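Local coordinates for Ras-3 from Cryphonectria parasitica (Cryphonectria parasitica, PDB 4KU4), which belongs to the Ras family of P-loop proteins and holds guanosine-5'-diphosphate in its nucleotide pocket, at residues Asn86-Val90 and Phe135-Leu139. Residues are numbered along the deposited sequence; the frame is centred on the assembly and turned at random.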
loop_
_atom_site.group_PDB
_atom_site.type_symbol
_atom_site.label_atom_id
_atom_site.label_comp_id
_atom_site.label_asym_id
_atom_site.label_seq_id
_atom_site.Cartn_x
_atom_site.Cartn_y
_atom_site.Cartn_z
ATOM N N ASN A 86 11.572 -3.872 3.324
ATOM C CA ASN A 86 10.202 -4.390 3.328
ATOM C C ASN A 86 9.965 -5.442 2.237
ATOM O O ASN A 86 10.645 -5.452 1.210
ATOM C CB ASN A 86 9.185 -3.248 3.227
ATOM C CG ASN A 86 9.086 -2.447 4.502
ATOM O OD1 ASN A 86 8.345 -2.808 5.428
ATOM N ND2 ASN A 86 9.816 -1.350 4.560
ATOM N N GLU A 87 8.995 -6.326 2.467
ATOM C CA GLU A 87 8.702 -7.435 1.558
ATOM C C GLU A 87 7.552 -7.104 0.600
ATOM O O GLU A 87 7.562 -7.503 -0.564
ATOM C CB GLU A 87 8.368 -8.713 2.361
ATOM C CG GLU A 87 7.359 -9.661 1.677
ATOM C CD GLU A 87 6.920 -10.895 2.513
ATOM O OE1 GLU A 87 6.315 -10.742 3.616
ATOM O OE2 GLU A 87 7.145 -12.034 2.034
ATOM N N LEU A 88 6.562 -6.372 1.103
ATOM C CA LEU A 88 5.343 -6.116 0.361
ATOM C C LEU A 88 5.102 -4.621 0.341
ATOM O O LEU A 88 5.559 -3.907 1.231
ATOM C CB LEU A 88 4.163 -6.813 1.027
ATOM C CG LEU A 88 4.371 -8.279 1.402
ATOM C CD1 LEU A 88 3.274 -8.780 2.344
ATOM C CD2 LEU A 88 4.462 -9.162 0.151
ATOM N N PHE A 89 4.358 -4.155 -0.657
ATOM C CA PHE A 89 4.205 -2.734 -0.901
ATOM C C PHE A 89 2.799 -2.279 -1.241
ATOM O O PHE A 89 2.099 -2.893 -2.047
ATOM C CB PHE A 89 5.170 -2.295 -2.008
ATOM C CG PHE A 89 6.610 -2.498 -1.651
ATOM C CD1 PHE A 89 7.324 -1.496 -1.011
ATOM C CD2 PHE A 89 7.238 -3.704 -1.913
ATOM C CE1 PHE A 89 8.648 -1.676 -0.658
ATOM C CE2 PHE A 89 8.568 -3.895 -1.565
ATOM C CZ PHE A 89 9.269 -2.874 -0.925
ATOM N N VAL A 90 2.407 -1.182 -0.614
ATOM C CA VAL A 90 1.153 -0.531 -0.905
ATOM C C VAL A 90 1.497 0.843 -1.456
ATOM O O VAL A 90 2.001 1.702 -0.728
ATOM C CB VAL A 90 0.312 -0.398 0.360
ATOM C CG1 VAL A 90 -1.008 0.312 0.054
ATOM C CG2 VAL A 90 0.063 -1.787 0.984
ATOM N N PHE A 135 11.461 -11.392 -6.155
ATOM C CA PHE A 135 10.357 -10.446 -6.057
ATOM C C PHE A 135 9.491 -10.507 -7.310
ATOM O O PHE A 135 9.990 -10.750 -8.409
ATOM C CB PHE A 135 10.890 -9.024 -5.850
ATOM C CG PHE A 135 9.841 -8.036 -5.441
ATOM C CD1 PHE A 135 9.290 -7.173 -6.366
ATOM C CD2 PHE A 135 9.389 -7.985 -4.132
ATOM C CE1 PHE A 135 8.321 -6.266 -5.995
ATOM C CE2 PHE A 135 8.408 -7.079 -3.757
ATOM C CZ PHE A 135 7.877 -6.223 -4.691
ATOM N N ALA A 136 8.192 -10.279 -7.137
ATOM C CA ALA A 136 7.249 -10.259 -8.251
ATOM C C ALA A 136 6.275 -9.089 -8.101
ATOM O O ALA A 136 5.983 -8.669 -6.984
ATOM C CB ALA A 136 6.486 -11.571 -8.319
ATOM N N PRO A 137 5.760 -8.571 -9.226
ATOM C CA PRO A 137 4.836 -7.431 -9.186
ATOM C C PRO A 137 3.578 -7.691 -8.368
ATOM O O PRO A 137 2.955 -6.725 -7.942
ATOM C CB PRO A 137 4.458 -7.226 -10.658
ATOM C CG PRO A 137 5.560 -7.815 -11.424
ATOM C CD PRO A 137 6.048 -8.989 -10.609
ATOM N N SER A 138 3.208 -8.953 -8.155
ATOM C CA SER A 138 2.020 -9.245 -7.358
ATOM C C SER A 138 2.209 -8.907 -5.872
ATOM O O SER A 138 1.243 -8.892 -5.114
ATOM C CB SER A 138 1.591 -10.714 -7.522
ATOM O OG SER A 138 2.635 -11.593 -7.146
ATOM N N LEU A 139 3.442 -8.616 -5.459
ATOM C CA LEU A 139 3.703 -8.264 -4.059
ATOM C C LEU A 139 3.477 -6.775 -3.826
ATOM O O LEU A 139 3.736 -6.242 -2.740
ATOM C CB LEU A 139 5.127 -8.674 -3.637
ATOM C CG LEU A 139 5.416 -10.176 -3.750
ATOM C CD1 LEU A 139 6.748 -10.544 -3.147
ATOM C CD2 LEU A 139 4.306 -10.970 -3.078
#
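A single main-chain hydrogen bond, Phe-89 N to Leu-139 O at 3.0 Å, joins the start of strand 88-94 to the 3-10 turn 137-139. That turn is closed by Leu-139 N on Ala-136 O, also 3.0 Å apart; Pro-137, whose ring holds phi near -59°, suits such tight backbone. Leu-139 O also receives a weaker CA-H...O contact from Leu-88 CA at 3.5 Å. Successive side chains of a strand alternate in face, so Leu-88 and Phe-89 serve different layers. Leu-88 and Leu-139 share the m,t rotamer, and their CD2 atoms meet at 3.7 Å; buried leucines suit this place, offering no polar group in need of a partner. Here the Ras-family fold, a mixed sheet with helices on both faces, sets strands 88-94 and 140-145 in parallel: Phe-89 also makes a backbone hydrogen bond with Val-141, carrying the pairing into the sheet. On the other face both CA-to-CB bonds point sideways, but chi1 m in Phe-89 and t in Phe-135 bring the rings together obliquely, planes at 75°, centroids 5.9 Å apart, Phe-89 CD2 3.8 Å from Phe-135 CZ. Both also pack on helix 98-118, broad flat groups filling the space between helix and sheet. The Phe-135 ring edge faces a carbonyl, its CE2 3.3 Å from Glu-87 O, while the partly exposed Glu-87 has its carboxylate close to the like charges of Asp-15 and Asp-193, which give it no salt bridge.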